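Local coordinates for protein nigritoxine (Vibrio nigripulchritudo, PDB 5M41) that is a bacterial toxin active against crustaceans and insects, built on a previously unseen fold, at residues 105-110 with 122-127; 83-88 with 128-133; 117-122 with 162-167; 38-43 with 204-209. All blocks are in the same frame, centred on the assembly; numbering follows the deposited sequence.

Contact 1 of 4, residues 105-110 with 122-127; sequences SPDKPY and INDESF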
# COMPACT_ATOMS: atom_id res chain seq x y z
N SER A 105 -13.16 37.00 -12.43
CA SER A 105 -13.25 37.98 -11.34
C SER A 105 -13.77 37.32 -10.07
O SER A 105 -14.82 36.70 -10.11
CB SER A 105 -14.18 39.14 -11.71
OG SER A 105 -14.29 40.06 -10.62
N PRO A 106 -13.07 37.47 -8.95
CA PRO A 106 -13.58 36.94 -7.68
C PRO A 106 -14.99 37.45 -7.32
O PRO A 106 -15.85 36.69 -6.89
CB PRO A 106 -12.58 37.45 -6.65
CG PRO A 106 -11.35 37.78 -7.42
CD PRO A 106 -11.77 38.16 -8.80
N ASP A 107 -15.23 38.73 -7.54
CA ASP A 107 -16.40 39.36 -6.96
C ASP A 107 -17.31 40.04 -7.99
O ASP A 107 -18.49 40.24 -7.73
CB ASP A 107 -15.95 40.34 -5.88
CG ASP A 107 -14.92 41.33 -6.38
OD1 ASP A 107 -15.15 42.54 -6.20
OD2 ASP A 107 -13.88 40.92 -6.96
N LYS A 108 -16.77 40.37 -9.16
CA LYS A 108 -17.57 40.99 -10.24
C LYS A 108 -17.57 40.12 -11.50
O LYS A 108 -17.04 40.55 -12.56
CB LYS A 108 -17.03 42.39 -10.57
CG LYS A 108 -17.18 43.43 -9.47
CD LYS A 108 -18.26 44.46 -9.82
CE LYS A 108 -19.68 43.91 -9.69
NZ LYS A 108 -20.61 44.47 -10.71
N PRO A 109 -18.16 38.90 -11.42
CA PRO A 109 -18.14 38.07 -12.63
C PRO A 109 -18.96 38.69 -13.75
O PRO A 109 -18.71 38.42 -14.92
CB PRO A 109 -18.73 36.73 -12.18
CG PRO A 109 -19.46 37.03 -10.91
CD PRO A 109 -18.73 38.18 -10.27
N TYR A 110 -19.94 39.53 -13.39
CA TYR A 110 -20.74 40.28 -14.37
C TYR A 110 -21.02 41.68 -13.83
O TYR A 110 -21.22 41.86 -12.63
CB TYR A 110 -22.05 39.57 -14.71
CG TYR A 110 -22.98 39.39 -13.52
CD1 TYR A 110 -24.01 40.29 -13.27
CD2 TYR A 110 -22.82 38.32 -12.65
CE1 TYR A 110 -24.85 40.13 -12.17
CE2 TYR A 110 -23.65 38.14 -11.55
CZ TYR A 110 -24.67 39.05 -11.31
OH TYR A 110 -25.48 38.85 -10.21
N ILE A 122 -14.52 50.60 -13.68
CA ILE A 122 -13.89 49.27 -13.57
C ILE A 122 -12.38 49.39 -13.59
O ILE A 122 -11.79 49.76 -14.62
CB ILE A 122 -14.39 48.29 -14.65
CG1 ILE A 122 -15.86 47.97 -14.39
CG2 ILE A 122 -13.58 46.99 -14.60
CD1 ILE A 122 -16.62 47.50 -15.60
N ASN A 123 -11.76 49.08 -12.46
CA ASN A 123 -10.32 49.25 -12.35
C ASN A 123 -9.54 48.14 -11.62
O ASN A 123 -8.31 48.21 -11.54
CB ASN A 123 -10.02 50.62 -11.71
CG ASN A 123 -10.66 50.77 -10.36
OD1 ASN A 123 -10.58 49.87 -9.52
ND2 ASN A 123 -11.32 51.90 -10.14
N ASP A 124 -10.22 47.10 -11.14
CA ASP A 124 -9.65 46.01 -10.32
C ASP A 124 -8.61 45.19 -11.10
O ASP A 124 -8.73 45.03 -12.32
CB ASP A 124 -10.80 45.08 -9.86
CG ASP A 124 -10.37 44.02 -8.83
OD1 ASP A 124 -9.98 44.39 -7.69
OD2 ASP A 124 -10.45 42.81 -9.14
N GLU A 125 -7.63 44.66 -10.38
CA GLU A 125 -6.57 43.85 -10.93
C GLU A 125 -7.12 42.61 -11.64
O GLU A 125 -6.53 42.14 -12.61
CB GLU A 125 -5.60 43.48 -9.78
CG GLU A 125 -4.31 42.76 -10.18
CD GLU A 125 -3.49 43.47 -11.25
OE1 GLU A 125 -3.60 44.71 -11.39
OE2 GLU A 125 -2.72 42.79 -11.97
N SER A 126 -8.26 42.09 -11.17
CA SER A 126 -8.85 40.92 -11.80
C SER A 126 -9.32 41.19 -13.24
O SER A 126 -9.59 40.23 -13.98
CB SER A 126 -9.98 40.34 -10.95
OG SER A 126 -11.15 41.13 -11.05
N PHE A 127 -9.44 42.47 -13.61
CA PHE A 127 -9.73 42.87 -15.00
C PHE A 127 -8.42 43.15 -15.74
O PHE A 127 -8.21 42.70 -16.87
CB PHE A 127 -10.65 44.10 -15.04
CG PHE A 127 -12.09 43.78 -14.73
CD1 PHE A 127 -12.99 43.53 -15.76
CD2 PHE A 127 -12.53 43.66 -13.41
CE1 PHE A 127 -14.31 43.21 -15.48
CE2 PHE A 127 -13.86 43.34 -13.12
CZ PHE A 127 -14.75 43.12 -14.16
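The loop joining strands 98-102 and 110-113 of an antiparallel sheet here meets the start of helix 125-128, and each side is organised by its own serine. In Ser105 the hydroxyl stands anti to the backbone N (chi1 178°), which turns OG back over the loop that follows; it accepts from Lys108 N at 2.9 Å, with an N-H...O angle of 147°. This is an ST motif, a side-chain acceptor serving the amide three residues on.

On the other side, Asp124 is the N-cap of helix 125-128. Its OD2 takes two bonds from Ser126: the hydroxyl OG at 2.6 Å, on the anti lone pair of OD2, and the backbone N at 3.1 Å, which arrives from above the carboxylate plane. Two donors on one oxygen, close to a helix N-terminus, would be expected to favour the charged carboxylate, although Asp107 OD2 lies 4.5 Å from Asp124 OD2 and should oppose this somewhat.

The two motifs join tip to tip, Ser105 OG donating weakly to Ser126 OG over 3.3 Å. Beside this polar line Pro106 CD rests on Ser126 CB at 3.5 Å, and the far end of the Phe127 ring approaches Lys108, CZ lying 3.8 Å from its carbonyl O. Ile122 CG2 sits over the centre of one face of that ring, while Leu100 of the neighbouring strand also touches Phe127.

Contact 2 of 4, residues 83-88 with 128-133; sequences ATNMFF and RQNFTS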
# COMPACT_ATOMS: atom_id res chain seq x y z
N ALA A 83 -9.34 40.49 -24.81
CA ALA A 83 -9.22 40.44 -23.36
C ALA A 83 -9.53 39.03 -22.90
O ALA A 83 -10.56 38.48 -23.26
CB ALA A 83 -10.20 41.44 -22.71
N THR A 84 -8.66 38.44 -22.09
CA THR A 84 -8.86 37.05 -21.66
C THR A 84 -10.04 36.96 -20.69
O THR A 84 -10.25 37.86 -19.89
CB THR A 84 -7.56 36.54 -21.04
OG1 THR A 84 -6.49 36.75 -21.97
CG2 THR A 84 -7.67 35.05 -20.66
N ASN A 85 -10.86 35.91 -20.80
CA ASN A 85 -11.96 35.67 -19.84
C ASN A 85 -13.14 36.65 -19.93
O ASN A 85 -14.00 36.67 -19.03
CB ASN A 85 -11.44 35.67 -18.40
CG ASN A 85 -10.44 34.54 -18.14
OD1 ASN A 85 -10.65 33.40 -18.57
ND2 ASN A 85 -9.35 34.86 -17.43
N MET A 86 -13.15 37.50 -20.94
CA MET A 86 -14.11 38.60 -21.00
C MET A 86 -14.85 38.69 -22.30
O MET A 86 -14.30 38.35 -23.38
CB MET A 86 -13.41 39.94 -20.74
CG MET A 86 -12.76 40.04 -19.36
SD MET A 86 -11.76 41.53 -19.16
CE MET A 86 -13.03 42.76 -19.47
N PHE A 87 -16.10 39.12 -22.21
CA PHE A 87 -16.95 39.33 -23.38
C PHE A 87 -18.12 40.22 -22.93
O PHE A 87 -18.27 40.48 -21.75
CB PHE A 87 -17.48 37.99 -23.96
CG PHE A 87 -18.23 37.14 -22.97
CD1 PHE A 87 -19.62 37.25 -22.82
CD2 PHE A 87 -17.55 36.21 -22.17
CE1 PHE A 87 -20.32 36.46 -21.90
CE2 PHE A 87 -18.25 35.41 -21.25
CZ PHE A 87 -19.63 35.53 -21.13
N PHE A 88 -18.91 40.69 -23.89
CA PHE A 88 -20.08 41.56 -23.61
C PHE A 88 -21.37 40.94 -24.11
O PHE A 88 -21.41 40.37 -25.22
CB PHE A 88 -19.91 42.91 -24.32
CG PHE A 88 -20.75 44.03 -23.73
CD1 PHE A 88 -20.39 44.64 -22.53
CD2 PHE A 88 -21.86 44.50 -24.41
CE1 PHE A 88 -21.15 45.68 -22.00
CE2 PHE A 88 -22.63 45.55 -23.88
CZ PHE A 88 -22.25 46.15 -22.69
N ARG A 128 -7.53 43.85 -15.06
CA ARG A 128 -6.29 44.25 -15.64
C ARG A 128 -5.43 43.06 -16.05
O ARG A 128 -4.74 43.14 -17.07
CB ARG A 128 -5.52 45.11 -14.66
CG ARG A 128 -4.39 45.88 -15.31
CD ARG A 128 -3.81 46.89 -14.34
NE ARG A 128 -2.45 47.22 -14.72
CZ ARG A 128 -1.38 46.55 -14.31
NH1 ARG A 128 -1.50 45.52 -13.48
NH2 ARG A 128 -0.17 46.91 -14.73
N GLN A 129 -5.47 42.00 -15.24
CA GLN A 129 -4.74 40.72 -15.46
C GLN A 129 -5.12 40.05 -16.77
O GLN A 129 -4.39 39.20 -17.26
CB GLN A 129 -5.17 39.70 -14.40
CG GLN A 129 -4.29 39.59 -13.20
CD GLN A 129 -4.94 38.73 -12.13
OE1 GLN A 129 -5.96 38.04 -12.36
NE2 GLN A 129 -4.38 38.78 -10.94
N ASN A 130 -6.30 40.37 -17.29
CA ASN A 130 -6.81 39.73 -18.50
C ASN A 130 -6.19 40.26 -19.78
O ASN A 130 -6.49 39.76 -20.88
CB ASN A 130 -8.33 39.85 -18.54
CG ASN A 130 -9.02 38.91 -17.56
OD1 ASN A 130 -8.51 37.84 -17.26
ND2 ASN A 130 -10.21 39.29 -17.08
N PHE A 131 -5.30 41.26 -19.63
CA PHE A 131 -4.61 41.86 -20.75
C PHE A 131 -3.14 41.46 -20.76
O PHE A 131 -2.54 41.30 -19.71
CB PHE A 131 -4.79 43.39 -20.71
CG PHE A 131 -6.24 43.82 -20.84
CD1 PHE A 131 -6.84 43.97 -22.10
CD2 PHE A 131 -7.01 44.05 -19.70
CE1 PHE A 131 -8.17 44.36 -22.21
CE2 PHE A 131 -8.35 44.42 -19.80
CZ PHE A 131 -8.93 44.57 -21.06
N THR A 132 -2.56 41.30 -21.95
CA THR A 132 -1.13 41.01 -22.07
C THR A 132 -0.30 42.20 -21.59
O THR A 132 -0.84 43.30 -21.40
CB THR A 132 -0.76 40.68 -23.52
OG1 THR A 132 -0.93 41.86 -24.34
CG2 THR A 132 -1.61 39.48 -24.09
N SER A 133 1.02 41.99 -21.42
CA SER A 133 1.93 43.11 -21.14
C SER A 133 1.81 44.22 -22.16
O SER A 133 1.71 45.40 -21.81
CB SER A 133 3.38 42.65 -21.12
OG SER A 133 3.54 41.70 -20.12
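Asn130 is the residue through which the turn 128-131 grips the turn 83-86, and its side chain runs beside the backbone of Thr84. Its CG stands anti to the carbonyl carbon. CB lies against Thr84 O. Beyond CG the amide divides: OD1 accepts from Asn85 ND2 at 3.1 Å, with the donor 37° above the carbonyl plane and the two amide planes 71° apart. The other branch, ND2, donates to Asn102 OD1 of the adjacent strand, its stronger partner, and only weakly to Met86 SD at 3.4 Å. Asn85 is itself held by outside partners, its OD1 by Tyr41 OH and its ND2 also by Leu202 O.

The backbone supplies the straightest bond. Thr84 N reaches Asn130 O at 2.8 Å with an N-H...O angle of 170°, in the carbonyl plane and on a lone pair. Thr84 OG1 is engaged by His188 and Arg184 of helix 177-191.

Phe131 provides the apolar flank: CE1 touches Ala83 CB at 3.6 Å, and Met86 SD stands 5.3 Å from the ring centroid, obliquely, as a Met-aromatic contact. All six touching residues are buried, and the bonds named above serve the two amides there. The geometry is that of two beta turns joined by backbone and side-chain hydrogen bonds, a type II turn leading into strand 86-90 and a type I turn that starts on the last residue of helix 125-128.

Contact 3 of 4, residues 117-122 with 162-167; sequences SDFNNI and GYFNQK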
# COMPACT_ATOMS: atom_id res chain seq x y z
N SER A 117 -19.87 55.70 -18.68
CA SER A 117 -19.14 55.94 -17.43
C SER A 117 -18.97 54.69 -16.58
O SER A 117 -18.04 54.62 -15.77
CB SER A 117 -19.79 57.05 -16.60
OG SER A 117 -20.82 56.54 -15.75
N ASP A 118 -19.87 53.71 -16.75
CA ASP A 118 -19.75 52.42 -16.06
C ASP A 118 -18.43 51.68 -16.37
O ASP A 118 -17.88 51.03 -15.49
CB ASP A 118 -20.96 51.52 -16.36
CG ASP A 118 -22.26 52.01 -15.69
OD1 ASP A 118 -22.19 52.66 -14.63
OD2 ASP A 118 -23.36 51.70 -16.22
N PHE A 119 -17.95 51.77 -17.61
CA PHE A 119 -16.62 51.26 -18.00
C PHE A 119 -15.49 51.95 -17.22
O PHE A 119 -14.51 51.32 -16.83
CB PHE A 119 -16.38 51.38 -19.52
CG PHE A 119 -17.08 50.32 -20.34
CD1 PHE A 119 -16.80 48.96 -20.15
CD2 PHE A 119 -18.00 50.67 -21.32
CE1 PHE A 119 -17.43 47.98 -20.90
CE2 PHE A 119 -18.64 49.70 -22.09
CZ PHE A 119 -18.35 48.34 -21.88
N ASN A 120 -15.65 53.26 -16.98
CA ASN A 120 -14.61 54.04 -16.32
C ASN A 120 -14.38 53.66 -14.87
O ASN A 120 -13.28 53.83 -14.35
CB ASN A 120 -14.87 55.54 -16.47
CG ASN A 120 -14.78 55.99 -17.91
OD1 ASN A 120 -13.82 56.65 -18.30
ND2 ASN A 120 -15.76 55.62 -18.72
N ASN A 121 -15.42 53.14 -14.23
CA ASN A 121 -15.38 52.72 -12.83
C ASN A 121 -14.77 51.33 -12.60
O ASN A 121 -14.54 50.93 -11.45
CB ASN A 121 -16.78 52.83 -12.22
CG ASN A 121 -17.26 54.28 -12.08
OD1 ASN A 121 -16.48 55.23 -12.15
ND2 ASN A 121 -18.55 54.45 -11.88
N ILE A 122 -14.52 50.60 -13.68
CA ILE A 122 -13.89 49.27 -13.57
C ILE A 122 -12.38 49.39 -13.59
O ILE A 122 -11.79 49.76 -14.62
CB ILE A 122 -14.39 48.29 -14.65
CG1 ILE A 122 -15.86 47.97 -14.39
CG2 ILE A 122 -13.58 46.99 -14.60
CD1 ILE A 122 -16.62 47.50 -15.60
N GLY A 162 -12.32 52.67 -19.16
CA GLY A 162 -12.93 53.78 -19.90
C GLY A 162 -12.69 53.72 -21.40
O GLY A 162 -13.58 54.05 -22.19
N TYR A 163 -11.52 53.23 -21.80
CA TYR A 163 -11.18 53.16 -23.23
C TYR A 163 -12.07 52.21 -24.06
O TYR A 163 -12.12 52.32 -25.28
CB TYR A 163 -9.69 52.84 -23.44
CG TYR A 163 -9.27 51.42 -23.11
CD1 TYR A 163 -9.07 50.48 -24.13
CD2 TYR A 163 -9.06 51.02 -21.79
CE1 TYR A 163 -8.68 49.18 -23.84
CE2 TYR A 163 -8.67 49.72 -21.49
CZ TYR A 163 -8.47 48.81 -22.52
OH TYR A 163 -8.07 47.53 -22.23
N PHE A 164 -12.80 51.32 -23.39
CA PHE A 164 -13.75 50.45 -24.08
C PHE A 164 -14.84 51.27 -24.78
O PHE A 164 -15.48 50.80 -25.72
CB PHE A 164 -14.38 49.45 -23.08
CG PHE A 164 -13.60 48.16 -22.90
CD1 PHE A 164 -12.20 48.15 -22.86
CD2 PHE A 164 -14.28 46.95 -22.74
CE1 PHE A 164 -11.49 46.95 -22.68
CE2 PHE A 164 -13.58 45.75 -22.55
CZ PHE A 164 -12.19 45.75 -22.52
N ASN A 165 -15.04 52.52 -24.35
CA ASN A 165 -16.04 53.39 -24.97
C ASN A 165 -15.69 53.88 -26.37
O ASN A 165 -16.58 54.27 -27.13
CB ASN A 165 -16.35 54.57 -24.07
CG ASN A 165 -17.10 54.15 -22.84
OD1 ASN A 165 -18.18 53.57 -22.94
ND2 ASN A 165 -16.54 54.42 -21.67
N GLN A 166 -14.41 53.85 -26.71
CA GLN A 166 -13.96 54.30 -28.02
C GLN A 166 -13.82 53.15 -29.01
O GLN A 166 -13.69 53.37 -30.22
CB GLN A 166 -12.64 55.06 -27.89
CG GLN A 166 -12.76 56.29 -27.00
CD GLN A 166 -11.58 56.42 -26.05
OE1 GLN A 166 -10.46 55.99 -26.37
NE2 GLN A 166 -11.82 57.00 -24.87
N LYS A 167 -13.88 51.92 -28.51
CA LYS A 167 -13.67 50.76 -29.36
C LYS A 167 -14.97 50.17 -29.87
O LYS A 167 -16.03 50.29 -29.24
CB LYS A 167 -12.81 49.70 -28.67
CG LYS A 167 -11.32 50.04 -28.65
CD LYS A 167 -10.56 49.05 -27.79
CE LYS A 167 -9.07 49.34 -27.77
NZ LYS A 167 -8.40 49.05 -29.06
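Phe119 carries the close-packed half of this contact between two short helical turns. Its CG stands anti to the carbonyl carbon, and the ring reaches across to residues 164 and 165. Phe164 CB sits over the centre of one ring face, 3.9 Å from the centroid and only 12° off the normal, which defines a CH-pi contact. Further out, Phe119 CE1 meets Phe164 CD2 at 3.8 Å; the two ring planes are inclined by 47°, so the pair is oblique. At the ring edge, near its plane, Asn165 OD1 approaches Phe119 CD2 to 3.3 Å, with the amide turned 72° from the ring. An amide oxygen so placed faces the electropositive rim of the ring.

The other half is looser and more polar: Asn120, Gly162 and Asn165 are partly exposed, whereas Phe119 is the one buried residue among the five that touch. Asn120 and Asn165 bring their ND2 atoms to 3.3 Å, but both are donors and no bond joins them; the amide planes are nearly parallel. Each turns instead to Pro116 O, Asn165 ND2 by a hydrogen bond and Asn120 ND2 by a weak one, so one carbonyl gathers both side chains. The amide of Asn120 also lies along the backbone of Gly162, OD1 being 3.4 Å from CA. No hydrogen bond crosses between the segments.

In the fold, Phe119 also packs on Ile113 of the outermost sheet strand 110-113. The 3-10 segment that includes Gly162 precedes strand 170-173, the opposite outermost strand, and Phe164 meets Tyr81 and Phe131.

Contact 4 of 4, residues 38-43 with 204-209; sequences QNLYQF and LDVLPR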
# COMPACT_ATOMS: atom_id res chain seq x y z
N GLN A 38 -12.83 23.98 -24.39
CA GLN A 38 -14.06 24.68 -24.74
C GLN A 38 -15.20 24.34 -23.78
O GLN A 38 -15.95 25.24 -23.32
CB GLN A 38 -14.48 24.35 -26.20
CG GLN A 38 -13.45 24.85 -27.21
CD GLN A 38 -13.72 24.42 -28.63
OE1 GLN A 38 -14.72 23.79 -28.92
NE2 GLN A 38 -12.80 24.74 -29.52
N ASN A 39 -15.33 23.05 -23.48
CA ASN A 39 -16.34 22.59 -22.54
C ASN A 39 -16.12 23.23 -21.17
O ASN A 39 -17.07 23.63 -20.50
CB ASN A 39 -16.26 21.07 -22.37
CG ASN A 39 -16.85 20.29 -23.54
OD1 ASN A 39 -16.70 19.07 -23.60
ND2 ASN A 39 -17.45 20.97 -24.47
N LEU A 40 -14.87 23.26 -20.72
CA LEU A 40 -14.54 23.93 -19.46
C LEU A 40 -15.06 25.39 -19.49
O LEU A 40 -15.72 25.86 -18.53
CB LEU A 40 -13.02 23.89 -19.24
CG LEU A 40 -12.34 24.38 -17.97
CD1 LEU A 40 -10.89 23.86 -17.93
CD2 LEU A 40 -12.31 25.91 -17.93
N TYR A 41 -14.70 26.13 -20.54
CA TYR A 41 -15.16 27.52 -20.61
C TYR A 41 -16.69 27.60 -20.70
O TYR A 41 -17.32 28.46 -20.06
CB TYR A 41 -14.51 28.26 -21.78
CG TYR A 41 -13.30 29.08 -21.32
CD1 TYR A 41 -13.48 30.23 -20.55
CD2 TYR A 41 -12.00 28.69 -21.64
CE1 TYR A 41 -12.39 30.98 -20.12
CE2 TYR A 41 -10.91 29.45 -21.22
CZ TYR A 41 -11.11 30.59 -20.46
OH TYR A 41 -10.03 31.37 -20.05
N GLN A 42 -17.27 26.67 -21.46
CA GLN A 42 -18.70 26.63 -21.66
C GLN A 42 -19.42 26.48 -20.33
O GLN A 42 -20.41 27.18 -20.09
CB GLN A 42 -19.06 25.48 -22.59
CG GLN A 42 -20.52 25.36 -22.89
CD GLN A 42 -20.85 25.99 -24.21
OE1 GLN A 42 -20.34 27.07 -24.54
NE2 GLN A 42 -21.71 25.34 -24.97
N PHE A 43 -18.94 25.57 -19.47
CA PHE A 43 -19.54 25.38 -18.14
C PHE A 43 -19.38 26.60 -17.23
O PHE A 43 -20.31 26.92 -16.49
CB PHE A 43 -18.98 24.14 -17.44
CG PHE A 43 -19.52 22.83 -17.96
CD1 PHE A 43 -20.90 22.61 -18.05
CD2 PHE A 43 -18.65 21.79 -18.30
CE1 PHE A 43 -21.41 21.39 -18.52
CE2 PHE A 43 -19.15 20.56 -18.75
CZ PHE A 43 -20.53 20.37 -18.87
N LEU A 204 -7.70 30.90 -12.11
CA LEU A 204 -7.98 30.78 -10.67
C LEU A 204 -9.47 30.71 -10.34
O LEU A 204 -9.94 29.78 -9.67
CB LEU A 204 -7.32 31.95 -9.90
CG LEU A 204 -7.62 32.08 -8.40
CD1 LEU A 204 -7.10 30.86 -7.66
CD2 LEU A 204 -7.04 33.38 -7.80
N ASP A 205 -10.23 31.70 -10.80
CA ASP A 205 -11.65 31.74 -10.48
C ASP A 205 -12.53 31.14 -11.58
O ASP A 205 -13.68 30.85 -11.33
CB ASP A 205 -12.09 33.17 -10.15
CG ASP A 205 -11.80 33.53 -8.69
OD1 ASP A 205 -12.69 33.27 -7.85
OD2 ASP A 205 -10.72 34.08 -8.38
N VAL A 206 -11.98 30.95 -12.78
CA VAL A 206 -12.71 30.30 -13.88
C VAL A 206 -13.00 28.83 -13.55
O VAL A 206 -14.10 28.33 -13.79
CB VAL A 206 -11.92 30.35 -15.23
CG1 VAL A 206 -12.67 29.59 -16.32
CG2 VAL A 206 -11.68 31.79 -15.68
N LEU A 207 -12.01 28.15 -13.00
CA LEU A 207 -12.12 26.71 -12.76
C LEU A 207 -13.27 26.32 -11.81
O LEU A 207 -14.09 25.46 -12.17
CB LEU A 207 -10.78 26.14 -12.28
CG LEU A 207 -9.70 26.14 -13.36
CD1 LEU A 207 -8.29 25.90 -12.77
CD2 LEU A 207 -10.08 25.09 -14.40
N PRO A 208 -13.34 26.94 -10.60
CA PRO A 208 -14.48 26.65 -9.72
C PRO A 208 -15.83 27.01 -10.33
O PRO A 208 -16.82 26.33 -10.08
CB PRO A 208 -14.22 27.55 -8.47
CG PRO A 208 -13.17 28.54 -8.88
CD PRO A 208 -12.38 27.87 -9.97
N ARG A 209 -15.89 28.06 -11.14
CA ARG A 209 -17.15 28.35 -11.85
C ARG A 209 -17.44 27.31 -12.89
O ARG A 209 -18.60 26.93 -13.09
CB ARG A 209 -17.15 29.74 -12.50
CG ARG A 209 -17.01 30.84 -11.46
CD ARG A 209 -17.28 32.23 -12.03
NE ARG A 209 -17.45 33.14 -10.91
CZ ARG A 209 -16.64 34.13 -10.61
NH1 ARG A 209 -15.56 34.40 -11.35
NH2 ARG A 209 -16.91 34.85 -9.54
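The Tyr41 ring meets Val206 obliquely, its CE1 lying 4.1 Å from Val206 CG1, while the same side chain also packs against Val182 and Leu185 of helix 177-191. Its hydroxyl goes further, to a hydrogen bond with Asn85 OD1. The Phe43 ring belongs mostly elsewhere: it leads away from the segment 204-209 and touches Tyr257.

Between the two helices the contact is aliphatic. Leu40, with CG anti to the backbone N (chi1 -174°), spreads its methyls over two successive residues: CD2 lies 4.0 Å from Val206 CG1 and CD1 3.8 Å from Leu207 CD2. Val206 CG1, also anti to its backbone N (chi1 177°), thus touches both Leu40 and Tyr41. This is side-chain packing of helix 34-54 against the N-terminal part of helix 206-215, with nearest CA atoms 7.4 Å apart, at Phe43 and Arg209. No hydrogen bond links the two segments, but Leu40 O accepts from Ser210 OG, one residue past segment 204-209.

The charged end of Arg209 leaves the interface; its NH1 donates to Ser105 O and Leu103 O. On another flank helix 253-264 joins in, Leu261 touching Leu40 while Leu254 and Phe258 touch Leu207.

Contacts 2 and 4 consist wholly of buried residues, contact 1 is partly buried, and contact 3 lies at the surface. Chemistry differs accordingly: contact 4 packs apolar side chains, aliphatic and aromatic, between helices, contact 2 buries mutually bonded amides, contact 1 joins two serine-centred motifs by a weak bond, and contact 3 combines ring packing with asparagine side chains that do not bond each other. Contacts 1 and 2 hold the two ends of helix 125-128 and touch where Phe127 CD1 meets Met86 CE at 3.8 Å; contacts 1 and 3 share Ile122. Tyr41 and Arg209 extend from contact 4 to contacts 2 and 1 respectively, whereas contacts 3 and 4 stay about 13 Å apart (nearest atoms).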